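Long-range contacts in glucuronan lyase A (Trichoderma reesei, PDB 2ZZJ), which probably cleaves the polysaccharide beta-1,4-glucuronan within its chain, as a calcium-binding lyase of polysaccharide lyase family 20: residues R17-Q21 with Y48-Y52; W151-Q157 with K169-D173. All blocks are in the same frame, centred on the assembly; numbering follows the deposited sequence.

Interaction 1: R17-Q21 with Y48-Y52; sequences RKENQ and YTGRY
The side-chain amide of N20 lies stacked over one face of the Y48 ring, with the two planes 18° apart. N20 OD1 sits above the ring centre and has Y48 CD2 as its nearest ring carbon, at 3.6 Å. N20 CB rests over the phenol end of the same face, 3.7 Å from Y48 CZ. The backbone nitrogen of G50 lies over the opposite face. R51 C and Y52 CE2 are at the ring edge, in its plane. Y48 CE2 in turn stands over one face of the Y52 ring. N20 OD1 also approaches Y52 CE1, at 3.7 Å, and takes its hydrogen bond from T45 OG1.

With CG anti to the backbone nitrogen (chi1 172°), the Y48 ring is set between G50 N and the N20 amide. Its hydroxyl donates to R51 O at 2.7 Å, on a lone pair in the carbonyl plane. This bond ties the ring's far end to R51 and is likely to limit its swing. An alanine in place of Y48 removes ring and hydroxyl; a gap would probably open between N20 and G50, with R51 O left without that donor.

E19 crosses the Y48 side chain at about a right angle and runs alongside R51. A water joins the two segments: it donates to E19 OE1 at 2.6 Å and accepts from R51 N at 3.0 Å. E19 OE2 lies close to R51 C but is hydrogen-bonded to H53 ND1.

The contact is at the surface. Segment 17-21 leaves strand 15-18, whose partner is strand 53-63; R17 with E55 and E19 with H53 make backbone hydrogen bonds there. Segment 48-52 ends the loop that passes from strand 37-43, in one sheet of the jelly roll, to strand 53-63 in the other. Y52 meets W204 of helix 202-207 edge-to-face.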
loop_
_atom_site.group_PDB
_atom_site.type_symbol
_atom_site.label_atom_id
_atom_site.label_comp_id
_atom_site.label_asym_id
_atom_site.label_seq_id
_atom_site.Cartn_x
_atom_site.Cartn_y
_atom_site.Cartn_z
ATOM N N ARG A 17 4.420 -12.839 0.192
ATOM C CA ARG A 17 4.534 -12.943 1.662
ATOM C C ARG A 17 3.175 -13.377 2.192
ATOM O O ARG A 17 2.184 -12.691 1.951
ATOM C CB ARG A 17 4.947 -11.594 2.238
ATOM C CG ARG A 17 5.117 -11.517 3.765
ATOM C CD ARG A 17 5.598 -10.107 4.244
ATOM N NE ARG A 17 6.879 -9.748 3.662
ATOM C CZ ARG A 17 7.052 -9.049 2.527
ATOM N NH1 ARG A 17 6.004 -8.517 1.846
ATOM N NH2 ARG A 17 8.300 -8.865 2.083
ATOM N N LYS A 18 3.122 -14.542 2.845
ATOM C CA LYS A 18 1.881 -15.076 3.417
ATOM C C LYS A 18 2.168 -15.416 4.863
ATOM O O LYS A 18 2.360 -16.585 5.193
ATOM C CB LYS A 18 1.455 -16.377 2.731
ATOM C CG LYS A 18 1.411 -16.399 1.228
ATOM C CD LYS A 18 1.618 -17.849 0.772
ATOM C CE LYS A 18 2.365 -17.909 -0.545
ATOM N NZ LYS A 18 3.541 -18.866 -0.535
ATOM N N GLU A 19 2.205 -14.406 5.712
ATOM C CA GLU A 19 2.597 -14.544 7.108
ATOM C C GLU A 19 1.535 -15.306 7.921
ATOM O O GLU A 19 0.312 -15.088 7.768
ATOM C CB GLU A 19 2.844 -13.146 7.664
ATOM C CG GLU A 19 3.931 -13.000 8.650
ATOM C CD GLU A 19 4.340 -11.544 8.870
ATOM O OE1 GLU A 19 5.403 -11.308 9.513
ATOM O OE2 GLU A 19 3.618 -10.633 8.418
ATOM N N ASN A 20 1.989 -16.217 8.791
ATOM C CA ASN A 20 1.071 -16.929 9.701
ATOM C C ASN A 20 0.046 -17.763 8.925
ATOM O O ASN A 20 0.422 -18.616 8.145
ATOM C CB ASN A 20 0.424 -15.932 10.692
ATOM C CG ASN A 20 -0.330 -16.608 11.837
ATOM O OD1 ASN A 20 -1.196 -15.985 12.462
ATOM N ND2 ASN A 20 -0.022 -17.868 12.108
ATOM N N GLN A 21 -1.246 -17.515 9.108
ATOM C CA GLN A 21 -2.261 -18.233 8.348
ATOM C C GLN A 21 -2.706 -17.515 7.056
ATOM O O GLN A 21 -3.667 -17.927 6.416
ATOM C CB GLN A 21 -3.481 -18.541 9.220
ATOM C CG GLN A 21 -3.212 -19.650 10.266
ATOM C CD GLN A 21 -4.452 -20.076 11.070
ATOM O OE1 GLN A 21 -5.593 -20.005 10.598
ATOM N NE2 GLN A 21 -4.216 -20.542 12.301
ATOM N N TYR A 48 -0.709 -15.277 19.148
ATOM C CA TYR A 48 0.390 -14.980 18.220
ATOM C C TYR A 48 0.895 -13.563 18.444
ATOM O O TYR A 48 0.095 -12.629 18.630
ATOM C CB TYR A 48 -0.128 -15.229 16.793
ATOM C CG TYR A 48 0.734 -14.823 15.603
ATOM C CD1 TYR A 48 1.852 -15.572 15.226
ATOM C CD2 TYR A 48 0.368 -13.731 14.799
ATOM C CE1 TYR A 48 2.609 -15.230 14.103
ATOM C CE2 TYR A 48 1.117 -13.379 13.668
ATOM C CZ TYR A 48 2.233 -14.132 13.324
ATOM O OH TYR A 48 2.987 -13.787 12.221
ATOM N N THR A 49 2.216 -13.406 18.488
ATOM C CA THR A 49 2.817 -12.103 18.767
ATOM C C THR A 49 3.449 -11.481 17.524
ATOM O O THR A 49 3.989 -10.384 17.607
ATOM C CB THR A 49 3.899 -12.183 19.862
ATOM O OG1 THR A 49 4.844 -13.190 19.501
ATOM C CG2 THR A 49 3.283 -12.547 21.208
ATOM N N GLY A 50 3.392 -12.193 16.400
ATOM C CA GLY A 50 3.964 -11.704 15.128
ATOM C C GLY A 50 3.022 -10.841 14.282
ATOM O O GLY A 50 2.004 -10.338 14.773
ATOM N N ARG A 51 3.350 -10.689 12.998
ATOM C CA ARG A 51 2.615 -9.755 12.129
ATOM C C ARG A 51 1.793 -10.485 11.089
ATOM O O ARG A 51 1.871 -11.704 10.973
ATOM C CB ARG A 51 3.558 -8.694 11.529
ATOM C CG ARG A 51 4.013 -7.683 12.572
ATOM C CD ARG A 51 4.905 -6.602 12.019
ATOM N NE ARG A 51 5.344 -5.625 13.031
ATOM C CZ ARG A 51 6.384 -5.806 13.850
ATOM N NH1 ARG A 51 7.099 -6.928 13.780
ATOM N NH2 ARG A 51 6.733 -4.862 14.726
ATOM N N TYR A 52 0.956 -9.737 10.361
ATOM C CA TYR A 52 -0.095 -10.334 9.566
ATOM C C TYR A 52 -0.073 -9.734 8.155
ATOM O O TYR A 52 -1.025 -9.065 7.738
ATOM C CB TYR A 52 -1.438 -10.017 10.220
ATOM C CG TYR A 52 -1.765 -10.751 11.523
ATOM C CD1 TYR A 52 -2.375 -12.002 11.506
ATOM C CD2 TYR A 52 -1.541 -10.134 12.774
ATOM C CE1 TYR A 52 -2.725 -12.668 12.724
ATOM C CE2 TYR A 52 -1.894 -10.786 13.983
ATOM C CZ TYR A 52 -2.477 -12.038 13.935
ATOM O OH TYR A 52 -2.841 -12.665 15.123
HETATM O O HOH W 1 6.033 -11.722 12.024
#

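Interaction 2: W151-Q157 with K169-D173; sequences WHRVVLQ and KIWFD
D173 receives donors from H152 and R153 with both carboxylate oxygens. D173 OD2 accepts from H152 ND1 at 2.8 Å through its syn lone pair, with ring and carboxylate nearly coplanar (17°). D173 OD1 accepts from R153 N at 2.8 Å. The R153 chain bends at chi2 (87°) and lays its guanidinium flat over the carboxylate. R153 NH1 is 3.2 Å from D173 OD1, but no N-H points there, so this salt bridge is one of charge alone. NH1 donates instead to W151 O and to a water that donates to D173 OD2. R153 NE pairs with D236, and H152 NE2 with S147 O. F172 CZ sits over the rim of one H152 ring face, with little overlap.

Backbone bonds alternate. D173 N donates to R153 O, while V155 with W171 and Q157 with K169 are hydrogen-bonded pairs. H152, V154 and L156 bond to strand 66-76 instead. K169 NZ reaches Q157 OE1 at 3.1 Å from above the carbonyl plane; Q157 NE2 turns to E67. V154 packs on F172 and L156 on I170, all four buried on one face; V155 meets W171 on the other.

This is an antiparallel beta hairpin, flanked by strands 66-76 and 175-183 in one sheet of the jelly roll.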
loop_
_atom_site.group_PDB
_atom_site.type_symbol
_atom_site.label_atom_id
_atom_site.label_comp_id
_atom_site.label_asym_id
_atom_site.label_seq_id
_atom_site.Cartn_x
_atom_site.Cartn_y
_atom_site.Cartn_z
ATOM N N TRP A 151 -15.114 -3.214 -6.848
ATOM C CA TRP A 151 -13.739 -2.867 -7.285
ATOM C C TRP A 151 -13.530 -1.365 -7.250
ATOM O O TRP A 151 -14.304 -0.589 -7.876
ATOM C CB TRP A 151 -13.456 -3.377 -8.693
ATOM C CG TRP A 151 -13.217 -4.853 -8.724
ATOM C CD1 TRP A 151 -14.108 -5.845 -9.067
ATOM C CD2 TRP A 151 -12.009 -5.496 -8.361
ATOM N NE1 TRP A 151 -13.500 -7.071 -8.958
ATOM C CE2 TRP A 151 -12.205 -6.884 -8.529
ATOM C CE3 TRP A 151 -10.765 -5.031 -7.894
ATOM C CZ2 TRP A 151 -11.199 -7.816 -8.253
ATOM C CZ3 TRP A 151 -9.771 -5.945 -7.632
ATOM C CH2 TRP A 151 -9.995 -7.332 -7.810
ATOM N N HIS A 152 -12.494 -0.941 -6.545
ATOM C CA HIS A 152 -12.056 0.456 -6.527
ATOM C C HIS A 152 -10.705 0.597 -7.208
ATOM O O HIS A 152 -9.970 -0.355 -7.272
ATOM C CB HIS A 152 -11.964 0.949 -5.091
ATOM C CG HIS A 152 -13.283 0.897 -4.385
ATOM N ND1 HIS A 152 -14.363 1.673 -4.771
ATOM C CD2 HIS A 152 -13.699 0.160 -3.328
ATOM C CE1 HIS A 152 -15.390 1.405 -3.982
ATOM N NE2 HIS A 152 -15.011 0.510 -3.078
ATOM N N ARG A 153 -10.419 1.784 -7.736
ATOM C CA ARG A 153 -9.267 1.996 -8.558
ATOM C C ARG A 153 -8.525 3.189 -8.022
ATOM O O ARG A 153 -9.098 4.290 -7.901
ATOM C CB ARG A 153 -9.681 2.253 -10.033
ATOM C CG ARG A 153 -10.382 1.054 -10.722
ATOM C CD ARG A 153 -11.910 1.021 -10.486
ATOM N NE ARG A 153 -12.604 2.206 -11.002
ATOM C CZ ARG A 153 -13.797 2.622 -10.551
ATOM N NH1 ARG A 153 -14.422 1.958 -9.566
ATOM N NH2 ARG A 153 -14.359 3.713 -11.064
ATOM N N VAL A 154 -7.238 2.983 -7.737
ATOM C CA VAL A 154 -6.411 3.975 -7.052
ATOM C C VAL A 154 -5.276 4.331 -7.995
ATOM O O VAL A 154 -4.654 3.428 -8.596
ATOM C CB VAL A 154 -5.804 3.422 -5.719
ATOM C CG1 VAL A 154 -4.808 4.421 -5.101
ATOM C CG2 VAL A 154 -6.906 3.071 -4.704
ATOM N N VAL A 155 -5.056 5.638 -8.171
ATOM C CA VAL A 155 -3.898 6.119 -8.916
ATOM C C VAL A 155 -3.159 7.120 -8.026
ATOM O O VAL A 155 -3.806 8.010 -7.401
ATOM C CB VAL A 155 -4.256 6.751 -10.271
ATOM C CG1 VAL A 155 -2.970 7.293 -10.968
ATOM C CG2 VAL A 155 -4.991 5.750 -11.200
ATOM N N LEU A 156 -1.838 6.944 -7.933
ATOM C CA LEU A 156 -0.982 7.883 -7.219
ATOM C C LEU A 156 -0.053 8.546 -8.220
ATOM O O LEU A 156 0.503 7.889 -9.106
ATOM C CB LEU A 156 -0.125 7.181 -6.158
ATOM C CG LEU A 156 -0.782 6.099 -5.287
ATOM C CD1 LEU A 156 0.282 5.413 -4.406
ATOM C CD2 LEU A 156 -1.812 6.717 -4.436
ATOM N N GLN A 157 0.109 9.856 -8.108
ATOM C CA GLN A 157 1.202 10.511 -8.845
ATOM C C GLN A 157 2.087 11.152 -7.803
ATOM O O GLN A 157 1.628 12.036 -7.100
ATOM C CB GLN A 157 0.648 11.565 -9.785
ATOM C CG GLN A 157 1.755 12.362 -10.487
ATOM C CD GLN A 157 1.224 13.510 -11.308
ATOM O OE1 GLN A 157 0.034 13.813 -11.281
ATOM N NE2 GLN A 157 2.125 14.176 -12.036
ATOM N N LYS A 169 -0.253 13.239 -5.056
ATOM C CA LYS A 169 -1.562 13.352 -5.677
ATOM C C LYS A 169 -2.191 11.967 -5.739
ATOM O O LYS A 169 -1.493 11.007 -6.035
ATOM C CB LYS A 169 -1.410 13.917 -7.098
ATOM C CG LYS A 169 -0.692 15.272 -7.101
ATOM C CD LYS A 169 -0.295 15.760 -8.497
ATOM C CE LYS A 169 -1.506 16.051 -9.361
ATOM N NZ LYS A 169 -1.072 16.635 -10.705
ATOM N N ILE A 170 -3.491 11.884 -5.448
ATOM C CA ILE A 170 -4.217 10.603 -5.403
ATOM C C ILE A 170 -5.587 10.747 -6.077
ATOM O O ILE A 170 -6.316 11.724 -5.836
ATOM C CB ILE A 170 -4.440 10.135 -3.945
ATOM C CG1 ILE A 170 -3.108 10.014 -3.187
ATOM C CG2 ILE A 170 -5.251 8.791 -3.899
ATOM C CD1 ILE A 170 -3.217 9.559 -1.710
ATOM N N TRP A 171 -5.942 9.749 -6.895
ATOM C CA TRP A 171 -7.237 9.630 -7.536
ATOM C C TRP A 171 -7.892 8.366 -6.990
ATOM O O TRP A 171 -7.193 7.346 -6.752
ATOM C CB TRP A 171 -7.098 9.441 -9.051
ATOM C CG TRP A 171 -6.790 10.668 -9.832
ATOM C CD1 TRP A 171 -7.672 11.412 -10.590
ATOM C CD2 TRP A 171 -5.520 11.297 -9.961
ATOM N NE1 TRP A 171 -7.009 12.468 -11.175
ATOM C CE2 TRP A 171 -5.689 12.417 -10.819
ATOM C CE3 TRP A 171 -4.243 11.009 -9.471
ATOM C CZ2 TRP A 171 -4.627 13.258 -11.174
ATOM C CZ3 TRP A 171 -3.167 11.852 -9.843
ATOM C CH2 TRP A 171 -3.383 12.971 -10.664
ATOM N N PHE A 172 -9.210 8.420 -6.802
ATOM C CA PHE A 172 -9.985 7.251 -6.339
ATOM C C PHE A 172 -11.199 7.111 -7.260
ATOM O O PHE A 172 -11.961 8.080 -7.437
ATOM C CB PHE A 172 -10.435 7.441 -4.889
ATOM C CG PHE A 172 -11.140 6.242 -4.303
ATOM C CD1 PHE A 172 -10.407 5.171 -3.776
ATOM C CD2 PHE A 172 -12.537 6.183 -4.270
ATOM C CE1 PHE A 172 -11.079 4.052 -3.239
ATOM C CE2 PHE A 172 -13.200 5.088 -3.739
ATOM C CZ PHE A 172 -12.475 4.021 -3.220
ATOM N N ASP A 173 -11.363 5.946 -7.865
ATOM C CA ASP A 173 -12.466 5.688 -8.797
ATOM C C ASP A 173 -12.643 6.792 -9.850
ATOM O O ASP A 173 -13.770 7.214 -10.157
ATOM C CB ASP A 173 -13.781 5.411 -8.041
ATOM C CG ASP A 173 -13.718 4.127 -7.233
ATOM O OD1 ASP A 173 -12.679 3.441 -7.310
ATOM O OD2 ASP A 173 -14.698 3.765 -6.562
HETATM O O HOH W 2 -17.017 2.711 -8.131
#

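How the interactions relate
Interaction 1 closes before interaction 2 opens along the chain. Their centres are 28 Å apart, on opposite sides of the chain's centre, and their nearest atoms stay about 16 Å apart. Interaction 2 lies within one antiparallel sheet, between strands 152-160 and 166-172. Interaction 1 is at the margin of the other sheet, where strand 15-18 ends and a loop enters strand 53-63. That loop starts from strand 37-43, which belongs to the sheet of interaction 2. The two contacts thus mark different parts of one jelly roll: a strand pairing inside a sheet and a surface loop contact. W151 of interaction 2 brings its side chain to about 7 Å from the bound calcium; interaction 1 lies away from the calcium site.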